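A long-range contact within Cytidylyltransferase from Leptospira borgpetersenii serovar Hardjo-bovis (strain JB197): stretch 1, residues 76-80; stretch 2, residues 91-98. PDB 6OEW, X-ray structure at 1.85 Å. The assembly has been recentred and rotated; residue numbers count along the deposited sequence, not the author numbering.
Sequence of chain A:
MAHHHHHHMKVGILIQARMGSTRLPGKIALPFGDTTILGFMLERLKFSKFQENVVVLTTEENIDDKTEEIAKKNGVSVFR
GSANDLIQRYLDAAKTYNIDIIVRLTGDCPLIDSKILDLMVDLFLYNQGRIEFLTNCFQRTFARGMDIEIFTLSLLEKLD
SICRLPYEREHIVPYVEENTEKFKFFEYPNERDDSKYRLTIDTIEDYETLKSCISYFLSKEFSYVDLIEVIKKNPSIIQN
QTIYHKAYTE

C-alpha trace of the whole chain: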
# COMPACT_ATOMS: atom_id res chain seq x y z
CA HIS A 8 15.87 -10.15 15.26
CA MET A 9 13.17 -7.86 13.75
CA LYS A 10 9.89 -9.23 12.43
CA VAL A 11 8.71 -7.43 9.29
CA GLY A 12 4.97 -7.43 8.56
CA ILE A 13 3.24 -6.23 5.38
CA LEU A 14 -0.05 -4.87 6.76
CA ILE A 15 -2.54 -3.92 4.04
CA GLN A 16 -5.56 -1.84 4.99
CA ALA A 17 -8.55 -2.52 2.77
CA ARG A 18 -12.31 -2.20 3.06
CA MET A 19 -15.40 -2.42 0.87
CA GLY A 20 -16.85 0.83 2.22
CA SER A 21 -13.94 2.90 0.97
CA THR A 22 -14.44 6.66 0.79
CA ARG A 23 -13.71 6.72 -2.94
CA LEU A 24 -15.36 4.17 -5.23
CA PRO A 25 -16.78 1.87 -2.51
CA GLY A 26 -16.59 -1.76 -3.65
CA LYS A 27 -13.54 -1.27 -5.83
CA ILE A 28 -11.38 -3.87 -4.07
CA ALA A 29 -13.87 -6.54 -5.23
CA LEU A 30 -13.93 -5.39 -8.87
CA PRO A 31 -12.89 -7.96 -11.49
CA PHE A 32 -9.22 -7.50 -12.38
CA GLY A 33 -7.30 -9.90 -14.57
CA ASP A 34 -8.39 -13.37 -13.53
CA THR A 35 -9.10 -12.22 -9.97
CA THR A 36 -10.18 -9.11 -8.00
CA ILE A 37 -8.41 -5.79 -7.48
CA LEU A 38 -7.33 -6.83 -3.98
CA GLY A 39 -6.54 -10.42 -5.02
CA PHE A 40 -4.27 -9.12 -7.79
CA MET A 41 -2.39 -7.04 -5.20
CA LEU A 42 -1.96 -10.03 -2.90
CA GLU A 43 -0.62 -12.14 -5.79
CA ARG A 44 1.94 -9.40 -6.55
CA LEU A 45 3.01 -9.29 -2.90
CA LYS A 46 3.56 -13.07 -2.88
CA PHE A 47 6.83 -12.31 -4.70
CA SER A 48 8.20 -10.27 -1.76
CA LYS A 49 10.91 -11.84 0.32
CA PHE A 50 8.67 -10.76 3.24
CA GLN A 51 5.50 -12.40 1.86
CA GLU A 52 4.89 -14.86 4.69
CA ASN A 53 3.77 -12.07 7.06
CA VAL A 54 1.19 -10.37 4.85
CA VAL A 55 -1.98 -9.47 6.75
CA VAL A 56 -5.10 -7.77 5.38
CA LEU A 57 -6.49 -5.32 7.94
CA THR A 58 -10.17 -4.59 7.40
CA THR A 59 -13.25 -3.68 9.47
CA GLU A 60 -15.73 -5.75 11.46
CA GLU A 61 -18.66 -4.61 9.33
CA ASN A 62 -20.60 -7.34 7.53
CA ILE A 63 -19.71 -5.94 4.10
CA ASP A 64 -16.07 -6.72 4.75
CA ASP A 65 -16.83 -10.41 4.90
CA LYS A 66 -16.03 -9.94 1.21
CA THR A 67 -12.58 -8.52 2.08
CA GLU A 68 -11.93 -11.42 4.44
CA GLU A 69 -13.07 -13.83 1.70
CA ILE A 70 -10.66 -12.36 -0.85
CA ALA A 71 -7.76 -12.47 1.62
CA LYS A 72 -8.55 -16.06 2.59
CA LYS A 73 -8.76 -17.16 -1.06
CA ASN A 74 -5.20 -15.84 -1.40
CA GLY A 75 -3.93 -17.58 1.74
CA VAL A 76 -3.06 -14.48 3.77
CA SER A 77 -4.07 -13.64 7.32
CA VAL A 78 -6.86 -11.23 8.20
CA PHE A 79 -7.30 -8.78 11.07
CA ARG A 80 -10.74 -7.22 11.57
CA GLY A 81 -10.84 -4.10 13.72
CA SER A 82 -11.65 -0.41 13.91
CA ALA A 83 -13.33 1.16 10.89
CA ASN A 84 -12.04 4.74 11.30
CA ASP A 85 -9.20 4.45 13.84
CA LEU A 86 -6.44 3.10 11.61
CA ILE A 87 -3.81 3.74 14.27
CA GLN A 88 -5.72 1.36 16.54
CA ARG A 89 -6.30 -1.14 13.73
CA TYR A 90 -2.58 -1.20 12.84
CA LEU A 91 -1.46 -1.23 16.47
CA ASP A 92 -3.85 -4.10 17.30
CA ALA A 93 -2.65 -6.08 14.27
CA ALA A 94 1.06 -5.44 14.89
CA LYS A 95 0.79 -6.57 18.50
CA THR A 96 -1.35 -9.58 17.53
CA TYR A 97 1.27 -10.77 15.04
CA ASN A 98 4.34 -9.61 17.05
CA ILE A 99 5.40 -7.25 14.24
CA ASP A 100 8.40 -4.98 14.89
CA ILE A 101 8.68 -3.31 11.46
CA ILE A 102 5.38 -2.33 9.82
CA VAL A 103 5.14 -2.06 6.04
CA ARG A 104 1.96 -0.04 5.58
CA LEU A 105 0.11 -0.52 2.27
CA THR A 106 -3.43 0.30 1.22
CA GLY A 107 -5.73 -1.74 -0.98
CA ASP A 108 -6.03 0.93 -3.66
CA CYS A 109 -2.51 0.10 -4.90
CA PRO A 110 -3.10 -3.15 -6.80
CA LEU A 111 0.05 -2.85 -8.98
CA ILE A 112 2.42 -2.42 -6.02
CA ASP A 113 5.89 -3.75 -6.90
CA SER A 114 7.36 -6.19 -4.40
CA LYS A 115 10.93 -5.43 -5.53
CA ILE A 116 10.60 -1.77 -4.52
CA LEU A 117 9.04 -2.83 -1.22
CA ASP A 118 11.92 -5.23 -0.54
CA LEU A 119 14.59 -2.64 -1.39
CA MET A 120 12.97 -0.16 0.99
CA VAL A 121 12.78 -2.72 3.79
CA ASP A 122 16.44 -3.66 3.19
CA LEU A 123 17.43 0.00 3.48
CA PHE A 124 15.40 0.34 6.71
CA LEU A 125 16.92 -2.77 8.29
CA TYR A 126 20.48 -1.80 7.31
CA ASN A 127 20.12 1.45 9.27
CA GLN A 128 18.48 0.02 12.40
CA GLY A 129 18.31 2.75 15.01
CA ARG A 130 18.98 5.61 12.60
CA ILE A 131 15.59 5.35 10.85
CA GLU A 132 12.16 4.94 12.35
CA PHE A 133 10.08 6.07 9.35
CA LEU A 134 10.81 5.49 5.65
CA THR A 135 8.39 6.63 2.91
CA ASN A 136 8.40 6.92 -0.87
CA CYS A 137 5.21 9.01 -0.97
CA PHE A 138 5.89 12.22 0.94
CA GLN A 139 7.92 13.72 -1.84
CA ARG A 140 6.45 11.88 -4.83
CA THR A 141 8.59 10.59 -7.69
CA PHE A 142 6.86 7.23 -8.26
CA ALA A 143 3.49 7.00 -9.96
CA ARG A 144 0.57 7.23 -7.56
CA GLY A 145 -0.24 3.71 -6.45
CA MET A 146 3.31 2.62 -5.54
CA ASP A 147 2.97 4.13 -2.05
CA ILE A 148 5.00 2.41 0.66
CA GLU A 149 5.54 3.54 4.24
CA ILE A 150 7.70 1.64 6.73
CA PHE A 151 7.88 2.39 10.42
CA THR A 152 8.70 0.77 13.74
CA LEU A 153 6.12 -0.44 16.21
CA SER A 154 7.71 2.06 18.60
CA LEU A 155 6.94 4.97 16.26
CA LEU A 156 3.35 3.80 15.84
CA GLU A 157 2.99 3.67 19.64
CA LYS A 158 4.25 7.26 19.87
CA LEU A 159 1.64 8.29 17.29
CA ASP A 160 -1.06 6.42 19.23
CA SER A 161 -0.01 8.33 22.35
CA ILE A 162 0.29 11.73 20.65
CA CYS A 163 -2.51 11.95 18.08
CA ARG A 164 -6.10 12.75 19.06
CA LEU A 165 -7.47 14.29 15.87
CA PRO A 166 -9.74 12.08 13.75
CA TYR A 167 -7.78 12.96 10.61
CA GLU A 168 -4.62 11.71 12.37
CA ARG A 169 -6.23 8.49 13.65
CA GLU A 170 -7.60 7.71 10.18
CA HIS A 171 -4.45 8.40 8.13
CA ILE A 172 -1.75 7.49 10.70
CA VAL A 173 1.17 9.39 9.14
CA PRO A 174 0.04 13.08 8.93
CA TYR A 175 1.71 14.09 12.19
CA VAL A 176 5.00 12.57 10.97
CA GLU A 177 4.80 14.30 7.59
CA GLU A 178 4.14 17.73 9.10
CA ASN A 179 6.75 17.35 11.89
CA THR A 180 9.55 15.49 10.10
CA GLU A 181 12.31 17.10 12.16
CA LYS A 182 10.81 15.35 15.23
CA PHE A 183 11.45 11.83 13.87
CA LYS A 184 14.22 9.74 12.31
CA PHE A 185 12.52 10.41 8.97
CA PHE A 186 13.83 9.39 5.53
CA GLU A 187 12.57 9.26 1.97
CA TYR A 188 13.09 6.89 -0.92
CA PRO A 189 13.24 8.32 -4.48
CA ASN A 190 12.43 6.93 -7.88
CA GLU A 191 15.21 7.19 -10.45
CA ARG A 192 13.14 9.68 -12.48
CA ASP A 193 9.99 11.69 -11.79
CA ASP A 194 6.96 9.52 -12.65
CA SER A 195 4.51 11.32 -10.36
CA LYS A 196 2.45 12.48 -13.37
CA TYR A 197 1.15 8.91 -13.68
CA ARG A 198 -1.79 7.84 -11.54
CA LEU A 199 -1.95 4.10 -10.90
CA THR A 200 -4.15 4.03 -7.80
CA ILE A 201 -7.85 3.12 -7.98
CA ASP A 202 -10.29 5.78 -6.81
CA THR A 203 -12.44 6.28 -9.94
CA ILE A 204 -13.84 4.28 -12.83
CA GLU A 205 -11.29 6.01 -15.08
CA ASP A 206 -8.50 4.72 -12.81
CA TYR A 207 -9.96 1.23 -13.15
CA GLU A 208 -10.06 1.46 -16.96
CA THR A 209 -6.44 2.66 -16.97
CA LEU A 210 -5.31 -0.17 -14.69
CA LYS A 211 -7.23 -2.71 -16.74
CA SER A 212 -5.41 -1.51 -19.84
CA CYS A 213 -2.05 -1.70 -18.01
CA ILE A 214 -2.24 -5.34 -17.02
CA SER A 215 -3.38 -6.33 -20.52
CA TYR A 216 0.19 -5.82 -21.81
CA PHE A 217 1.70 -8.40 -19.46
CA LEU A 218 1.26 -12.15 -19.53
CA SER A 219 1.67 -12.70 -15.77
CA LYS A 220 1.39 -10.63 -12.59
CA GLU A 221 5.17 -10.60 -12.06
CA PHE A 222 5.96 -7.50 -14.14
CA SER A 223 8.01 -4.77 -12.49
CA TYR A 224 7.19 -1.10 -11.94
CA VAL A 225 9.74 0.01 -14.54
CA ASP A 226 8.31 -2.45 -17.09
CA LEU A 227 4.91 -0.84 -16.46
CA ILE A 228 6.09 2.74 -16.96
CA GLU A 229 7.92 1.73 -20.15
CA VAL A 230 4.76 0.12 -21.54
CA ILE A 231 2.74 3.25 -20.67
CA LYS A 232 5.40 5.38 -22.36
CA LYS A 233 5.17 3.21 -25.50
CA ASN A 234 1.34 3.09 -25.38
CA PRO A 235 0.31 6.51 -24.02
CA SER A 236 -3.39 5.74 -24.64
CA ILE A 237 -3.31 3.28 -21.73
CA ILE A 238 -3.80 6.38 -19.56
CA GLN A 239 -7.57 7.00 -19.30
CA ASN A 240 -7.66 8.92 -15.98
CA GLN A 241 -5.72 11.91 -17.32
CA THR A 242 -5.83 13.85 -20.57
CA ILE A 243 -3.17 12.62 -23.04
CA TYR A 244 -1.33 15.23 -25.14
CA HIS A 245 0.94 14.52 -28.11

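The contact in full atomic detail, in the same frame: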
# COMPACT_ATOMS: atom_id res chain seq x y z
N VAL A 76 -3.72 -15.41 2.87
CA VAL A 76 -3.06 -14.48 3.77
C VAL A 76 -3.92 -14.32 5.02
O VAL A 76 -5.09 -14.72 5.05
CB VAL A 76 -2.76 -13.12 3.09
CG1 VAL A 76 -2.05 -13.34 1.74
CG2 VAL A 76 -3.98 -12.37 2.89
N SER A 77 -3.32 -13.79 6.08
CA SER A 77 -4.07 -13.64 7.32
C SER A 77 -4.91 -12.38 7.28
O SER A 77 -4.69 -11.49 6.44
CB SER A 77 -3.12 -13.60 8.51
OG SER A 77 -2.37 -14.80 8.56
N VAL A 78 -5.89 -12.31 8.18
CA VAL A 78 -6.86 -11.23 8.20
C VAL A 78 -7.01 -10.73 9.63
O VAL A 78 -7.18 -11.53 10.55
CB VAL A 78 -8.24 -11.67 7.70
CG1 VAL A 78 -9.21 -10.49 7.75
CG2 VAL A 78 -8.15 -12.22 6.29
N PHE A 79 -7.01 -9.41 9.79
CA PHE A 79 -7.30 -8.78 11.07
C PHE A 79 -8.49 -7.85 10.87
O PHE A 79 -8.46 -7.00 9.97
CB PHE A 79 -6.10 -8.01 11.63
CG PHE A 79 -6.40 -7.38 12.94
CD1 PHE A 79 -6.23 -8.11 14.11
CD2 PHE A 79 -6.93 -6.10 13.02
CE1 PHE A 79 -6.57 -7.57 15.34
CE2 PHE A 79 -7.28 -5.55 14.25
CZ PHE A 79 -7.10 -6.29 15.40
N ARG A 80 -9.52 -8.01 11.69
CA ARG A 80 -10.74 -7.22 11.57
C ARG A 80 -10.88 -6.36 12.81
O ARG A 80 -11.04 -6.87 13.93
CB ARG A 80 -11.94 -8.15 11.38
CG ARG A 80 -11.70 -9.04 10.15
CD ARG A 80 -12.96 -9.73 9.66
NE ARG A 80 -13.98 -8.77 9.25
CZ ARG A 80 -15.13 -9.10 8.66
NH1 ARG A 80 -15.41 -10.38 8.39
NH2 ARG A 80 -16.02 -8.15 8.33
N LEU A 91 -2.12 -0.89 15.22
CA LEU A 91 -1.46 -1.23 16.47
C LEU A 91 -1.97 -2.58 16.99
O LEU A 91 -1.18 -3.43 17.41
CB LEU A 91 -1.67 -0.11 17.49
CG LEU A 91 -0.85 -0.14 18.77
CD1 LEU A 91 0.63 -0.31 18.46
CD2 LEU A 91 -1.08 1.12 19.58
N ASP A 92 -3.29 -2.80 16.93
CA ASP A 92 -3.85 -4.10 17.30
C ASP A 92 -3.22 -5.22 16.47
O ASP A 92 -2.78 -6.25 17.01
CB ASP A 92 -5.37 -4.11 17.08
CG ASP A 92 -6.17 -3.34 18.14
OD1 ASP A 92 -5.63 -2.91 19.17
OD2 ASP A 92 -7.39 -3.17 17.91
N ALA A 93 -3.17 -5.04 15.15
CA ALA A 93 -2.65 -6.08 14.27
C ALA A 93 -1.17 -6.34 14.54
O ALA A 93 -0.74 -7.50 14.61
CB ALA A 93 -2.86 -5.69 12.81
N ALA A 94 -0.38 -5.27 14.67
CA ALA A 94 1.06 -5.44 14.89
C ALA A 94 1.34 -6.18 16.18
O ALA A 94 2.21 -7.06 16.24
CB ALA A 94 1.75 -4.08 14.89
N LYS A 95 0.61 -5.85 17.24
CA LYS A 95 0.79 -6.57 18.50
C LYS A 95 0.32 -8.01 18.38
O LYS A 95 0.97 -8.93 18.90
CB LYS A 95 0.05 -5.86 19.63
CG LYS A 95 0.62 -4.51 20.07
CD LYS A 95 -0.28 -3.96 21.19
CE LYS A 95 -0.11 -2.46 21.41
NZ LYS A 95 -1.31 -1.87 22.12
N THR A 96 -0.83 -8.23 17.72
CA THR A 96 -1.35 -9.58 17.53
C THR A 96 -0.32 -10.48 16.85
O THR A 96 -0.13 -11.63 17.24
CB THR A 96 -2.64 -9.53 16.71
OG1 THR A 96 -3.67 -8.96 17.52
CG2 THR A 96 -3.07 -10.91 16.24
N TYR A 97 0.35 -9.96 15.83
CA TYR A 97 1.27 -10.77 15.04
C TYR A 97 2.73 -10.57 15.43
O TYR A 97 3.62 -11.06 14.73
CB TYR A 97 1.07 -10.47 13.55
CG TYR A 97 -0.33 -10.82 13.10
CD1 TYR A 97 -0.73 -12.14 12.96
CD2 TYR A 97 -1.27 -9.82 12.82
CE1 TYR A 97 -2.01 -12.48 12.56
CE2 TYR A 97 -2.55 -10.14 12.44
CZ TYR A 97 -2.92 -11.48 12.31
OH TYR A 97 -4.20 -11.82 11.91
N ASN A 98 2.98 -9.89 16.55
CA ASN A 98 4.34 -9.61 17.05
C ASN A 98 5.22 -8.98 15.97
O ASN A 98 6.37 -9.38 15.76
CB ASN A 98 4.97 -10.88 17.62
CG ASN A 98 4.18 -11.44 18.79
OD1 ASN A 98 3.41 -12.39 18.64
ND2 ASN A 98 4.33 -10.82 19.95

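The contact joins a strand segment, residues 77-80, to the last turns of a helix, residues 91-96, and to Tyr97. The two elements run in roughly opposing directions, with 136° between their N-to-C vectors, and their axes come no closer than 9.1 Å. That spacing leaves room for side chains between the backbones, and Phe79, with 98 Å² covered, is the largest contributor. The nearest CA atoms are those of Phe79 and Ala93, 6.3 Å apart, and 257 Å² of surface is buried in all, counting both sides.

Leu91 opens the helical stretch without reaching the strand; its carbonyl oxygen accepts the backbone hydrogen bond from Lys95 N. Asp92 makes the first contact. Its CB lies 3.3 Å from Phe79 CZ, a tight approach that sets the methylene against the tip of the ring, while the backbone C of Asp92 lies over one ring face.

Ala93 shares that face. Its CB sits 4.3 Å from the centroid of the Phe79 ring and 25° off the ring normal, the geometry of a CH-pi contact, in which the weakly polarised methyl hydrogens meet the pi electrons. The closest pair is Ala93 CB and Phe79 CG, at 3.9 Å. The t rotamer of Phe79 carries its ring across to meet the methyl group.

Ala94 and Lys95 are out of reach of the strand, but one turn beyond Asp92 the helix presents Thr96. Its OG1 lies 3.9 Å from Phe79 CE1, obliquely placed relative to the ring. The same hydroxyl donates a hydrogen bond to Asp92 O, with 2.9 Å between Thr96 OG1 and Asp92 O, so its polarity is met within the helix even as it borders an aromatic side chain. Asp92 O also accepts from Thr96 N, at 2.9 Å.

Tyr97 is the first residue to leave helical phi/psi, yet its N still bonds to Ala93 O at 3.0 Å. Its CA-to-CB bond points toward the strand, and the side chain, in the m rotamer, touches three of its residues. Phe79 CB lies at the edge of the Tyr97 ring, near its plane, 4.2 Å from Tyr97 CE2, an apolar contact. Farther out, Tyr97 OH lies 3.3 Å from Val78 O and 4.0 Å from Ser77 CB. The CA-to-CB bond of Val78 points away, and its nearest atom to the tyrosine is the backbone O. Asn98, beyond reach of the strand, ends the stretch with a weak hydrogen bond from its N to Lys95 O, at 3.2 Å.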